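Local atomic coordinates of class D beta-lactamase (PDB entry 4IED), a protein that probably hydrolyses beta-lactam antibiotics such as penicillins to substituted beta-amino acids, as a member of the class D beta-lactamase family. Residues N13-K19 with D42-L46; L27-F31 with I226-I230. All coordinates share one frame; numbering follows the deposited sequence.

Contact 1 (N13-K19 with D42-L46); sequences NENQFMK and DYYNL
N15 grips the strand twice. Its N donates to Y43 O at 2.9 Å, the backbone link between the segments. N15 ND2 reaches D42 OD2 at 3.0 Å in a nearly straight bond (171°), leaving in its own amide plane but arriving above the carboxylate plane; the amide and carboxylate planes are 77° apart. N45 N gives its hydrogen to E14 OE2 at 2.8 Å, also from above the carboxylate, and a weak bond runs from N13 N to Y43 OH. One water spans E14 OE2 and L46 N, and another joins N13 O to Y43 N.

N15 caps the helix as well: with CG anti to the backbone N (chi1 180°), its OD1 accepts from M18 N in the carbonyl plane at 2.8 Å. One side chain thus ties both the helix start and the strand.

Van der Waals and CH-pi contacts lie beside these bonds. E14 CA sits over a face of the Y43 ring as a CH-pi contact, 4.3 Å from its centroid. M18 extends along the strand, SD lying 3.6 Å from Y43 C and CE close to D42 O, while its CB meets Y44 CB. Backbone and side-chain carbons of K19 lie by CD1 and CE1 of Y44, whose ring also stacks with F22. The arrangement sets the N-terminal helix 16-25 against edge strand 40-44 of the antiparallel sheet in the beta-lactamase/transpeptidase fold.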
# COMPACT_ATOMS: atom_id res chain seq x y z
N ASN A 13 6.71 2.48 -24.35
CA ASN A 13 5.38 2.85 -24.83
C ASN A 13 4.40 2.89 -23.66
O ASN A 13 4.21 1.87 -22.96
CB ASN A 13 4.89 1.77 -25.80
CG ASN A 13 4.30 2.35 -27.06
OD1 ASN A 13 3.10 2.22 -27.31
ND2 ASN A 13 5.15 2.97 -27.87
N GLU A 14 3.74 4.03 -23.43
CA GLU A 14 2.69 4.03 -22.45
C GLU A 14 1.59 3.03 -22.86
O GLU A 14 1.29 2.94 -24.04
CB GLU A 14 2.06 5.41 -22.34
CG GLU A 14 2.90 6.38 -21.55
CD GLU A 14 2.22 7.73 -21.28
OE1 GLU A 14 1.34 8.22 -22.09
OE2 GLU A 14 2.65 8.33 -20.27
N ASN A 15 0.97 2.35 -21.92
CA ASN A 15 -0.24 1.60 -22.17
C ASN A 15 -1.33 2.60 -22.62
O ASN A 15 -1.65 3.58 -21.95
CB ASN A 15 -0.65 0.82 -20.91
CG ASN A 15 -1.92 0.02 -21.11
OD1 ASN A 15 -3.01 0.59 -21.11
ND2 ASN A 15 -1.80 -1.31 -21.35
N GLN A 16 -1.87 2.34 -23.76
CA GLN A 16 -2.80 3.27 -24.38
C GLN A 16 -4.13 3.31 -23.67
O GLN A 16 -4.74 4.34 -23.63
CB GLN A 16 -2.90 2.94 -25.89
CG GLN A 16 -1.64 3.33 -26.67
CD GLN A 16 -1.18 4.80 -26.42
OE1 GLN A 16 -1.82 5.81 -26.88
NE2 GLN A 16 -0.06 4.94 -25.68
N PHE A 17 -4.60 2.18 -23.14
CA PHE A 17 -5.82 2.21 -22.37
C PHE A 17 -5.65 3.00 -21.06
O PHE A 17 -6.48 3.85 -20.69
CB PHE A 17 -6.31 0.78 -22.06
CG PHE A 17 -7.69 0.77 -21.50
CD1 PHE A 17 -8.74 1.25 -22.28
CD2 PHE A 17 -7.93 0.44 -20.22
CE1 PHE A 17 -9.98 1.32 -21.77
CE2 PHE A 17 -9.20 0.47 -19.73
CZ PHE A 17 -10.20 0.99 -20.48
N MET A 18 -4.54 2.82 -20.39
CA MET A 18 -4.33 3.65 -19.20
C MET A 18 -4.34 5.15 -19.57
O MET A 18 -4.88 6.00 -18.87
CB MET A 18 -3.02 3.31 -18.54
CG MET A 18 -2.92 1.94 -17.97
SD MET A 18 -1.34 1.68 -17.18
CE MET A 18 -1.58 0.04 -16.53
N LYS A 19 -3.62 5.49 -20.64
CA LYS A 19 -3.60 6.89 -21.13
C LYS A 19 -5.01 7.44 -21.34
O LYS A 19 -5.31 8.55 -20.87
CB LYS A 19 -2.74 6.97 -22.40
CG LYS A 19 -2.71 8.37 -22.97
CD LYS A 19 -1.91 8.35 -24.23
CE LYS A 19 -1.95 9.76 -24.79
NZ LYS A 19 -1.07 9.97 -25.95
N ASP A 42 3.29 -2.50 -17.71
CA ASP A 42 2.42 -1.61 -18.44
C ASP A 42 2.29 -0.36 -17.61
O ASP A 42 2.07 -0.46 -16.40
CB ASP A 42 1.04 -2.25 -18.71
CG ASP A 42 1.09 -3.24 -19.88
OD1 ASP A 42 1.42 -4.41 -19.64
OD2 ASP A 42 0.84 -2.76 -21.04
N TYR A 43 2.41 0.81 -18.23
CA TYR A 43 2.44 2.01 -17.40
C TYR A 43 1.79 3.23 -18.09
O TYR A 43 1.67 3.25 -19.30
CB TYR A 43 3.86 2.36 -16.97
CG TYR A 43 4.72 2.82 -18.14
CD1 TYR A 43 4.64 4.13 -18.60
CD2 TYR A 43 5.48 1.95 -18.85
CE1 TYR A 43 5.39 4.58 -19.68
CE2 TYR A 43 6.21 2.37 -19.93
CZ TYR A 43 6.11 3.67 -20.37
OH TYR A 43 6.85 4.10 -21.49
N TYR A 44 1.50 4.24 -17.28
CA TYR A 44 1.12 5.61 -17.70
C TYR A 44 2.01 6.54 -16.87
O TYR A 44 2.07 6.39 -15.65
CB TYR A 44 -0.33 5.86 -17.42
CG TYR A 44 -0.70 7.29 -17.75
CD1 TYR A 44 -0.76 7.73 -19.05
CD2 TYR A 44 -0.83 8.24 -16.74
CE1 TYR A 44 -1.11 9.06 -19.33
CE2 TYR A 44 -1.16 9.54 -17.01
CZ TYR A 44 -1.31 9.93 -18.30
OH TYR A 44 -1.64 11.23 -18.62
N ASN A 45 2.66 7.47 -17.56
CA ASN A 45 3.53 8.50 -16.97
C ASN A 45 4.77 7.92 -16.34
O ASN A 45 4.85 7.82 -15.14
CB ASN A 45 2.72 9.35 -16.02
CG ASN A 45 3.39 10.64 -15.68
OD1 ASN A 45 4.62 10.81 -15.93
ND2 ASN A 45 2.66 11.55 -15.11
N LEU A 46 5.69 7.50 -17.19
CA LEU A 46 6.95 6.89 -16.72
C LEU A 46 7.81 7.67 -15.74
O LEU A 46 8.27 7.16 -14.73
CB LEU A 46 7.83 6.47 -17.92
CG LEU A 46 9.01 5.50 -17.54
CD1 LEU A 46 8.52 4.25 -16.90
CD2 LEU A 46 9.85 5.15 -18.74
O HOH W 1 3.43 0.47 -21.03
O HOH W 2 5.51 8.29 -20.01

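Contact 2 (L27-F31 with I226-I230)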
# COMPACT_ATOMS: atom_id res chain seq x y z
N LEU A 27 -7.23 13.48 -14.87
CA LEU A 27 -6.40 13.33 -13.64
C LEU A 27 -4.95 13.27 -13.96
O LEU A 27 -4.56 12.88 -15.10
CB LEU A 27 -6.84 12.09 -12.91
CG LEU A 27 -8.27 12.09 -12.39
CD1 LEU A 27 -8.66 10.69 -12.04
CD2 LEU A 27 -8.44 12.96 -11.18
N ASN A 28 -4.15 13.81 -13.03
CA ASN A 28 -2.71 13.76 -13.09
C ASN A 28 -2.23 12.66 -12.16
O ASN A 28 -2.62 12.60 -11.01
CB ASN A 28 -2.12 15.07 -12.66
CG ASN A 28 -2.50 16.20 -13.57
OD1 ASN A 28 -2.72 17.32 -13.10
ND2 ASN A 28 -2.61 15.92 -14.87
N GLY A 29 -1.42 11.76 -12.70
CA GLY A 29 -0.86 10.69 -11.87
C GLY A 29 -0.06 9.72 -12.71
O GLY A 29 0.38 10.00 -13.80
N THR A 30 0.16 8.54 -12.10
CA THR A 30 0.88 7.50 -12.74
C THR A 30 0.24 6.15 -12.36
O THR A 30 -0.42 6.02 -11.30
CB THR A 30 2.36 7.50 -12.23
OG1 THR A 30 3.12 6.51 -12.98
CG2 THR A 30 2.51 7.21 -10.70
N PHE A 31 0.50 5.13 -13.20
CA PHE A 31 -0.03 3.80 -12.92
C PHE A 31 0.94 2.78 -13.53
O PHE A 31 1.38 2.92 -14.65
CB PHE A 31 -1.40 3.75 -13.60
CG PHE A 31 -2.28 2.48 -13.33
CD1 PHE A 31 -2.03 1.57 -12.36
CD2 PHE A 31 -3.37 2.24 -14.20
CE1 PHE A 31 -2.87 0.49 -12.19
CE2 PHE A 31 -4.18 1.10 -14.07
CZ PHE A 31 -3.88 0.28 -13.07
N ILE A 226 -0.99 2.78 -8.29
CA ILE A 226 -1.46 4.05 -8.87
C ILE A 226 -1.26 5.09 -7.81
O ILE A 226 -1.43 4.89 -6.61
CB ILE A 226 -2.93 3.96 -9.31
CG1 ILE A 226 -3.37 5.21 -10.16
CG2 ILE A 226 -3.91 3.77 -8.17
CD1 ILE A 226 -4.68 4.94 -10.84
N ASN A 227 -0.84 6.26 -8.28
CA ASN A 227 -1.01 7.50 -7.45
C ASN A 227 -1.47 8.64 -8.31
O ASN A 227 -1.27 8.71 -9.50
CB ASN A 227 0.25 7.81 -6.59
CG ASN A 227 1.46 8.23 -7.39
OD1 ASN A 227 1.47 9.22 -8.08
ND2 ASN A 227 2.57 7.51 -7.20
N LEU A 228 -2.23 9.51 -7.67
CA LEU A 228 -2.95 10.60 -8.38
C LEU A 228 -2.91 11.81 -7.50
O LEU A 228 -2.94 11.72 -6.30
CB LEU A 228 -4.48 10.21 -8.49
CG LEU A 228 -4.87 8.86 -9.11
CD1 LEU A 228 -6.34 8.46 -8.87
CD2 LEU A 228 -4.51 9.07 -10.61
N ASP A 229 -2.99 12.95 -8.13
CA ASP A 229 -3.21 14.25 -7.41
C ASP A 229 -4.64 14.28 -7.02
O ASP A 229 -5.52 14.29 -7.91
CB ASP A 229 -2.83 15.47 -8.34
CG ASP A 229 -1.33 15.53 -8.66
OD1 ASP A 229 -0.51 14.82 -7.98
OD2 ASP A 229 -1.03 16.37 -9.52
N ILE A 230 -4.93 14.27 -5.74
CA ILE A 230 -6.30 14.29 -5.22
C ILE A 230 -6.36 15.25 -4.08
O ILE A 230 -5.78 15.03 -3.03
CB ILE A 230 -6.85 12.94 -4.82
CG1 ILE A 230 -7.01 12.05 -6.02
CG2 ILE A 230 -8.21 13.09 -4.14
CD1 ILE A 230 -7.17 10.59 -5.64
O HOH W 3 -5.37 14.90 -10.76
O HOH W 4 -2.72 18.06 -10.53
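G29 and L228 bring their CA atoms within 4.1 Å as an antiparallel non-hydrogen-bonded pair. Next to it, T30 and N227 form the hydrogen-bonded pair, T30 N to N227 O at 3.0 Å and N227 N to T30 O at 3.1 Å. N227 CG lies between its backbone N and carbonyl carbon (chi1 69°), which brings the amide back to T30: T30 CG2 lies 3.5 Å from both OD1 and ND2 of N227, whose OD1 is held by R48. Strands 29-35 and 221-229 are neighbours in the antiparallel sheet of the beta-lactamase fold. Its other face carries F31, I226 and L228 under helices 16-25 and 238-249; I226 CD1 rests over the F31 ring, offset toward its rim, and I226 CB is 4.0 Å from F31 CD1.

At N28 and D229 the backbone pairing persists, D229 N donating to N28 O at 2.9 Å and 168°, but the side chains lie toward solvent and meet more loosely, N28 CB to D229 OD2 at 3.6 Å. Two waters bridge the residues: one links N28 N with D229 O, the other donates to N28 OD1 and D229 OD2, while D229 OD1 forms a salt bridge with R48.

Strand 29-35 connects the two contacts: it pairs with 40-44 on one side and with 221-229 on the other. The centres of contacts 1 and 2 lie 12 Å apart, yet the contacts touch directly, Y44 N to F31 O and Y44 O to T30 OG1, both at 2.9 Å and probable hydrogen bonds. Side chains from contact 1 also reach contact 2, M18 packing on F31 and N45 ND2 bonding to G29 O. The magnesium site of D35 and N38 lies near contact 1: the side chains of D42 and D35 are about 5 Å apart, whereas those of F31 and D35 are about 11 Å apart. The metal is not bound to this chain in the model.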